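Local atomic coordinates of putative polyketide synthase (PDB entry 6HP2), a protein that supplies an O-methyltransferase domain, seen here with S-adenosyl-L-homocysteine, to a polyketide synthase multienzyme that is probably involved in making the antibiotic bacillaene. Residues Cys104-Asp109 / Lys129-Leu134; Ile111-Ala114 / His119-Thr122. All coordinates share one frame; numbering follows the deposited sequence.

In the fold
Both contacts belong to the Rossmann-like methyltransferase core, and they share helix 108-116. Contact 1 lies at the start of that helix, where the turn leading into it meets helix 129-141 beside the ribose of S-adenosyl-L-homocysteine; it is partly buried. Contact 2, its centre about 15 Å from that of contact 1, packs a later part of the same helix on the beginning of strand 121-126, and all its touching residues are buried. Chemistry follows place: 104-109 with 129-134 works through a shared water, ligand hydroxyls and a CH-pi contact, whereas 111-114 with 119-122 meets mainly through methyl groups. Along the chain, contact 2 is nested inside the loop that contact 1 closes.

Contact 1: Cys104-Asp109 / Lys129-Leu134. With SAH (S-adenosyl-L-homocysteine), chain B.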
ATOM      1  N   CYS A 104      -8.026  -3.392   3.621  1.00 28.61           N
ATOM      2  CA  CYS A 104      -7.900  -4.347   2.529  1.00 30.30           C
ATOM      3  C   CYS A 104      -8.710  -4.003   1.254  1.00 20.67           C
ATOM      4  O   CYS A 104      -8.728  -4.831   0.328  1.00 26.30           O
ATOM      5  CB  CYS A 104      -8.298  -5.743   3.034  1.00 35.22           C
ATOM      6  SG  CYS A 104     -10.057  -5.819   3.678  1.00 29.16           S
ATOM      7  N   GLY A 105      -9.257  -2.797   1.121  1.00 25.79           N
ATOM      8  CA  GLY A 105      -9.895  -2.427  -0.127  1.00 27.22           C
ATOM      9  C   GLY A 105     -11.029  -3.419  -0.471  1.00 32.19           C
ATOM     10  O   GLY A 105     -11.874  -3.743   0.347  1.00 31.99           O
ATOM     11  N   HIS A 106     -11.027  -3.908  -1.693  1.00 25.48           N
ATOM     12  CA  HIS A 106     -11.978  -4.922  -2.124  1.00 33.93           C
ATOM     13  C   HIS A 106     -11.539  -6.335  -1.809  1.00 41.20           C
ATOM     14  O   HIS A 106     -12.110  -7.271  -2.385  1.00 40.66           O
ATOM     15  CB  HIS A 106     -12.204  -4.814  -3.616  1.00 30.07           C
ATOM     16  CG  HIS A 106     -12.886  -3.535  -4.036  1.00 42.78           C
ATOM     17  ND1 HIS A 106     -12.797  -3.028  -5.319  1.00 50.74           N
ATOM     18  CD2 HIS A 106     -13.632  -2.647  -3.338  1.00 37.84           C
ATOM     19  CE1 HIS A 106     -13.458  -1.884  -5.391  1.00 48.65           C
ATOM     20  NE2 HIS A 106     -13.985  -1.633  -4.204  1.00 36.83           N
ATOM     21  N   GLY A 107     -10.496  -6.506  -0.984  1.00 30.98           N
ATOM     22  CA  GLY A 107     -10.071  -7.844  -0.546  1.00 28.64           C
ATOM     23  C   GLY A 107      -9.184  -8.603  -1.490  1.00 34.66           C
ATOM     24  O   GLY A 107      -8.879  -9.799  -1.244  1.00 28.27           O
ATOM     25  N   THR A 108      -8.678  -7.929  -2.514  1.00 26.87           N
ATOM     26  CA  THR A 108      -7.980  -8.615  -3.595  1.00 31.79           C
ATOM     27  C   THR A 108      -6.752  -9.373  -3.096  1.00 25.56           C
ATOM     28  O   THR A 108      -6.557 -10.537  -3.466  1.00 27.77           O
ATOM     29  CB  THR A 108      -7.605  -7.596  -4.677  1.00 36.09           C
ATOM     30  OG1 THR A 108      -8.827  -7.025  -5.218  1.00 32.15           O
ATOM     31  CG2 THR A 108      -6.863  -8.258  -5.835  1.00 36.04           C
ATOM     32  N   ASP A 109      -5.905  -8.732  -2.276  1.00 28.16           N
ATOM     33  CA  ASP A 109      -4.718  -9.424  -1.748  1.00 32.95           C
ATOM     34  C   ASP A 109      -5.091 -10.483  -0.712  1.00 25.90           C
ATOM     35  O   ASP A 109      -4.497 -11.569  -0.666  1.00 30.11           O
ATOM     36  CB  ASP A 109      -3.708  -8.443  -1.121  1.00 30.28           C
ATOM     37  CG  ASP A 109      -3.043  -7.554  -2.157  1.00 39.23           C
ATOM     38  OD1 ASP A 109      -2.571  -8.064  -3.200  1.00 36.65           O
ATOM     39  OD2 ASP A 109      -3.059  -6.322  -1.987  1.00 42.53           O
ATOM     40  N   LYS A 129     -17.959  -0.445   5.164  1.00 31.92           N
ATOM     41  CA  LYS A 129     -18.857  -1.589   5.191  1.00 37.00           C
ATOM     42  C   LYS A 129     -19.035  -2.199   3.815  1.00 35.46           C
ATOM     43  O   LYS A 129     -18.945  -3.419   3.672  1.00 37.24           O
ATOM     44  CB  LYS A 129     -20.205  -1.170   5.767  1.00 41.09           C
ATOM     45  CG  LYS A 129     -21.110  -2.316   6.169  1.00 63.07           C
ATOM     46  CD  LYS A 129     -22.264  -1.807   7.045  1.00 83.63           C
ATOM     47  CE  LYS A 129     -23.022  -2.943   7.717  1.00102.86           C
ATOM     48  NZ  LYS A 129     -23.939  -3.637   6.776  1.00125.28           N
ATOM     49  N   ALA A 130     -19.332  -1.369   2.792  1.00 35.51           N
ATOM     50  CA  ALA A 130     -19.598  -1.914   1.458  1.00 36.96           C
ATOM     51  C   ALA A 130     -18.412  -2.718   0.927  1.00 28.57           C
ATOM     52  O   ALA A 130     -18.576  -3.684   0.177  1.00 30.17           O
ATOM     53  CB  ALA A 130     -19.942  -0.792   0.489  1.00 40.67           C
ATOM     54  N   GLN A 131     -17.208  -2.299   1.251  1.00 28.37           N
ATOM     55  CA  GLN A 131     -16.036  -2.998   0.785  1.00 32.05           C
ATOM     56  C   GLN A 131     -15.942  -4.337   1.467  1.00 33.16           C
ATOM     57  O   GLN A 131     -15.581  -5.327   0.835  1.00 28.72           O
ATOM     58  CB  GLN A 131     -14.771  -2.189   1.091  1.00 27.26           C
ATOM     59  CG  GLN A 131     -14.641  -0.959   0.215  1.00 31.77           C
ATOM     60  CD  GLN A 131     -13.300  -0.218   0.497  1.00 42.01           C
ATOM     61  OE1 GLN A 131     -12.589  -0.517   1.459  1.00 35.91           O
ATOM     62  NE2 GLN A 131     -12.955   0.703  -0.372  1.00 41.75           N
ATOM     63  N   ALA A 132     -16.241  -4.378   2.772  1.00 27.00           N
ATOM     64  CA  ALA A 132     -16.180  -5.636   3.503  1.00 33.38           C
ATOM     65  C   ALA A 132     -17.196  -6.610   2.945  1.00 35.76           C
ATOM     66  O   ALA A 132     -16.899  -7.792   2.716  1.00 32.98           O
ATOM     67  CB  ALA A 132     -16.421  -5.377   5.000  1.00 38.10           C
ATOM     68  N   GLU A 133     -18.394  -6.105   2.678  1.00 29.42           N
ATOM     69  CA  GLU A 133     -19.457  -6.947   2.118  1.00 31.47           C
ATOM     70  C   GLU A 133     -19.016  -7.542   0.782  1.00 36.39           C
ATOM     71  O   GLU A 133     -19.153  -8.741   0.545  1.00 40.39           O
ATOM     72  CB  GLU A 133     -20.712  -6.097   1.984  1.00 42.98           C
ATOM     73  CG  GLU A 133     -21.912  -6.861   1.405  1.00121.23           C
ATOM     74  CD  GLU A 133     -22.312  -8.053   2.256  1.00152.82           C
ATOM     75  OE1 GLU A 133     -22.953  -8.981   1.721  1.00159.66           O
ATOM     76  OE2 GLU A 133     -21.981  -8.060   3.462  1.00154.52           O
ATOM     77  N   LEU A 134     -18.407  -6.727  -0.074  1.00 30.46           N
ATOM     78  CA  LEU A 134     -18.004  -7.193  -1.388  1.00 38.73           C
ATOM     79  C   LEU A 134     -16.877  -8.213  -1.278  1.00 31.62           C
ATOM     80  O   LEU A 134     -16.890  -9.225  -1.984  1.00 35.85           O
ATOM     81  CB  LEU A 134     -17.562  -5.994  -2.245  1.00 42.78           C
ATOM     82  CG  LEU A 134     -17.010  -6.372  -3.630  1.00 57.40           C
ATOM     83  CD1 LEU A 134     -18.052  -7.132  -4.469  1.00 61.47           C
ATOM     84  CD2 LEU A 134     -16.536  -5.156  -4.353  1.00 51.91           C
TER
HETATM   85  N   SAH B2201      -5.029  -1.900   0.239  1.00 29.00           N
HETATM   86  CA  SAH B2201      -6.125  -1.850  -0.724  1.00 32.79           C
HETATM   87  CB  SAH B2201      -7.026  -0.642  -0.504  1.00 27.51           C
HETATM   88  CG  SAH B2201      -6.317   0.689  -0.330  1.00 27.77           C
HETATM   89  SD  SAH B2201      -7.509   2.060  -0.287  1.00 30.64           S
HETATM   90  C   SAH B2201      -5.523  -1.846  -2.107  1.00 42.42           C
HETATM   91  O   SAH B2201      -6.248  -1.836  -3.102  1.00 32.30           O
HETATM   92  OXT SAH B2201      -4.303  -1.869  -2.230  1.00 42.69           O
HETATM   93  C5' SAH B2201      -7.454   2.371   1.493  1.00 30.88           C
HETATM   94  C4' SAH B2201      -8.106   1.250   2.300  1.00 29.67           C
HETATM   95  O4' SAH B2201      -7.881   1.509   3.703  1.00 31.28           O
HETATM   96  C3' SAH B2201      -9.663   1.265   2.155  1.00 28.14           C
HETATM   97  O3' SAH B2201     -10.031  -0.117   2.033  1.00 26.61           O
HETATM   98  C2' SAH B2201     -10.205   1.862   3.453  1.00 27.70           C
HETATM   99  O2' SAH B2201     -11.463   1.398   3.843  1.00 27.74           O
HETATM  100  C1' SAH B2201      -9.096   1.416   4.433  1.00 29.59           C
HETATM  101  N9  SAH B2201      -9.001   2.169   5.681  1.00 26.86           N
HETATM  102  C8  SAH B2201      -8.810   3.511   5.851  1.00 26.91           C
HETATM  103  N7  SAH B2201      -8.844   3.741   7.167  1.00 22.86           N
HETATM  104  C5  SAH B2201      -8.991   2.565   7.823  1.00 25.52           C
HETATM  105  C6  SAH B2201      -9.091   2.213   9.164  1.00 24.69           C
HETATM  106  N6  SAH B2201      -8.985   3.075  10.174  1.00 24.22           N
HETATM  107  N1  SAH B2201      -9.226   0.896   9.492  1.00 24.10           N
HETATM  108  C2  SAH B2201      -9.367  -0.072   8.515  1.00 22.21           C
HETATM  109  N3  SAH B2201      -9.300   0.293   7.195  1.00 23.52           N
HETATM  110  C4  SAH B2201      -9.162   1.584   6.866  1.00 22.96           C
HETATM  111  O   HOH W   1     -12.949  -6.043   1.326  1.00 40.99           O
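His-106 and Gln-131 bring the two backbones closest, their CA atoms 5.4 Å apart, where a type II' turn from Cys-104 to Gly-107 passes the first turns of helix 129-141. Gly-107 N closes that turn on Cys-104 O, and Gly-107 is the N-cap residue of helix 108-116. The carbonyl of Gly-105 faces helix 129-141: its O atom lies 3.4 Å from Gln-131 CB, and one water donates both to this oxygen (2.7 Å) and to Gln-131 O, tying the two main chains together. The turn forms most of the glycine-rich GxGxG motif (Gly-Cys-Gly-His-Gly) of the class I methyltransferase fold, which follows strand 98-101 and cradles the cofactor product. With a positive phi of 58° and no side chain, Gly-105 lets the main chain pass close along the ligand. Its N gives a weak hydrogen bond to ribose O3'. Gln-131, extended beyond CG, reaches the same hydroxyl with OE1, accepting from O3' at 2.7 Å and from O2' at 3.3 Å; Thr-126 OG1 is a further partner of OE1. The amide plane stands 85° to the His-106 imidazole, whose edge at CD2 meets Gln-131 CG. Leu-134 comes over one face of that ring, its CD2 4.1 Å from the centroid and 18° off the normal, a CH-pi contact. Asp-43 OD1 hydrogen-bonds His-106 ND1, and Leu-45 touches both His-106 and Gln-131.

Contact 2: Ile111-Ala114 / His119-Thr122; sequences IQIA and HIKT
Ala-114, on helix 108-116, and Ile-120, just ahead of strand 121-126, have the nearest CA atoms across this contact, 5.8 Å apart. The pairing lies within a beta-alpha-beta unit of the Rossmann-like fold, in which helix 108-116 links strand 98-101 to strand 121-126 and lies against the sheet. Ile-120 and Thr-122 point their CB atoms at the helix, while Lys-121 between them turns the other way, the alternation of an extended chain.

Ile-113 meets both strand-side residues. With CG1 beside the backbone N (chi1 -68°), CG2 falls anti to that N and turns to the strand; it meets Thr-122 CG2 at 3.9 Å and Ile-120 CD1 at 4.1 Å, so one branch touches both inward-pointing residues. Val-99 of strand 98-101 also touches Ile-120 and Thr-122, and Tyr-331 touches Ile-113. The main chains are also joined through a third party, since Arg-147 NH1 hydrogen-bonds both Ala-114 O and Ile-120 O.

Thr-122 divides its two branches between different tasks. CG2 is the hydrocarbon side, 4.1 Å from Ala-114 N as well as touching Ile-113. With chi1 at 60°, OG1 sits between the backbone N and the carbonyl carbon, and this buried hydroxyl hydrogen-bonds Val-110 O in the preceding helical turn, while the methyl of Ala-114 lies beside it, CB 3.8 Å from Thr-122 OG1.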
ATOM      1  N   ILE A 111      -7.616 -12.300  -0.829  1.00 28.59           N
ATOM      2  CA  ILE A 111      -8.125 -13.391  -1.628  1.00 33.47           C
ATOM      3  C   ILE A 111      -7.019 -14.045  -2.421  1.00 32.07           C
ATOM      4  O   ILE A 111      -6.937 -15.279  -2.464  1.00 32.95           O
ATOM      5  CB  ILE A 111      -9.243 -12.884  -2.574  1.00 34.83           C
ATOM      6  CG1 ILE A 111     -10.520 -12.683  -1.787  1.00 30.03           C
ATOM      7  CG2 ILE A 111      -9.429 -13.843  -3.755  1.00 35.66           C
ATOM      8  CD1 ILE A 111     -11.486 -11.746  -2.507  1.00 36.91           C
ATOM      9  N   GLN A 112      -6.233 -13.244  -3.150  1.00 28.82           N
ATOM     10  CA  GLN A 112      -5.228 -13.830  -4.039  1.00 32.25           C
ATOM     11  C   GLN A 112      -4.125 -14.563  -3.262  1.00 31.93           C
ATOM     12  O   GLN A 112      -3.595 -15.582  -3.751  1.00 28.69           O
ATOM     13  CB  GLN A 112      -4.607 -12.774  -4.942  1.00 35.03           C
ATOM     14  CG  GLN A 112      -5.552 -12.266  -6.075  1.00 34.65           C
ATOM     15  CD  GLN A 112      -4.898 -11.154  -6.916  1.00 45.79           C
ATOM     16  OE1 GLN A 112      -3.810 -10.623  -6.582  1.00 40.08           O
ATOM     17  NE2 GLN A 112      -5.553 -10.783  -7.971  1.00 45.55           N
ATOM     18  N   ILE A 113      -3.727 -14.049  -2.077  1.00 28.73           N
ATOM     19  CA  ILE A 113      -2.704 -14.760  -1.286  1.00 27.89           C
ATOM     20  C   ILE A 113      -3.244 -16.126  -0.858  1.00 30.73           C
ATOM     21  O   ILE A 113      -2.541 -17.150  -0.899  1.00 28.77           O
ATOM     22  CB  ILE A 113      -2.245 -13.938  -0.070  1.00 25.80           C
ATOM     23  CG1 ILE A 113      -1.466 -12.722  -0.507  1.00 30.13           C
ATOM     24  CG2 ILE A 113      -1.417 -14.819   0.887  1.00 27.20           C
ATOM     25  CD1 ILE A 113      -1.240 -11.742   0.595  1.00 27.01           C
ATOM     26  N   ALA A 114      -4.488 -16.149  -0.383  1.00 33.27           N
ATOM     27  CA  ALA A 114      -5.094 -17.402   0.051  1.00 36.13           C
ATOM     28  C   ALA A 114      -5.255 -18.377  -1.107  1.00 31.03           C
ATOM     29  O   ALA A 114      -5.087 -19.599  -0.942  1.00 34.81           O
ATOM     30  CB  ALA A 114      -6.449 -17.132   0.699  1.00 31.77           C
ATOM     31  N   HIS A 119      -2.091 -23.059   2.090  1.00 41.65           N
ATOM     32  CA  HIS A 119      -1.819 -23.286   3.510  1.00 33.18           C
ATOM     33  C   HIS A 119      -1.983 -22.037   4.372  1.00 31.38           C
ATOM     34  O   HIS A 119      -2.010 -22.130   5.603  1.00 41.19           O
ATOM     35  CB  HIS A 119      -0.389 -23.835   3.688  1.00 36.44           C
ATOM     36  CG  HIS A 119       0.679 -22.803   3.445  1.00 35.09           C
ATOM     37  ND1 HIS A 119       1.185 -22.520   2.192  1.00 35.79           N
ATOM     38  CD2 HIS A 119       1.366 -22.016   4.302  1.00 42.15           C
ATOM     39  CE1 HIS A 119       2.106 -21.573   2.282  1.00 33.19           C
ATOM     40  NE2 HIS A 119       2.236 -21.251   3.554  1.00 35.44           N
ATOM     41  N   ILE A 120      -2.134 -20.842   3.769  1.00 33.67           N
ATOM     42  CA  ILE A 120      -2.159 -19.617   4.532  1.00 28.57           C
ATOM     43  C   ILE A 120      -3.601 -19.242   4.890  1.00 31.00           C
ATOM     44  O   ILE A 120      -4.517 -19.437   4.111  1.00 34.00           O
ATOM     45  CB  ILE A 120      -1.484 -18.491   3.732  1.00 28.73           C
ATOM     46  CG1 ILE A 120      -0.009 -18.850   3.465  1.00 33.99           C
ATOM     47  CG2 ILE A 120      -1.590 -17.161   4.537  1.00 35.36           C
ATOM     48  CD1 ILE A 120       0.791 -17.707   2.855  1.00 33.70           C
ATOM     49  N   LYS A 121      -3.782 -18.650   6.057  1.00 29.61           N
ATOM     50  CA  LYS A 121      -5.031 -18.020   6.467  1.00 31.50           C
ATOM     51  C   LYS A 121      -4.831 -16.521   6.433  1.00 29.43           C
ATOM     52  O   LYS A 121      -3.820 -16.005   6.935  1.00 27.95           O
ATOM     53  CB  LYS A 121      -5.454 -18.472   7.868  1.00 41.96           C
ATOM     54  CG  LYS A 121      -5.778 -19.981   7.923  1.00 57.53           C
ATOM     55  CD  LYS A 121      -6.220 -20.400   9.311  1.00 69.67           C
ATOM     56  CE  LYS A 121      -6.533 -21.898   9.349  1.00 85.74           C
ATOM     57  NZ  LYS A 121      -6.988 -22.331  10.698  1.00 98.14           N
ATOM     58  N   THR A 122      -5.763 -15.834   5.782  1.00 28.09           N
ATOM     59  CA  THR A 122      -5.674 -14.394   5.605  1.00 29.51           C
ATOM     60  C   THR A 122      -6.852 -13.687   6.260  1.00 31.51           C
ATOM     61  O   THR A 122      -8.000 -14.150   6.163  1.00 33.88           O
ATOM     62  CB  THR A 122      -5.633 -14.018   4.114  1.00 28.04           C
ATOM     63  OG1 THR A 122      -6.807 -14.478   3.441  1.00 30.54           O
ATOM     64  CG2 THR A 122      -4.412 -14.547   3.444  1.00 29.65           C
TER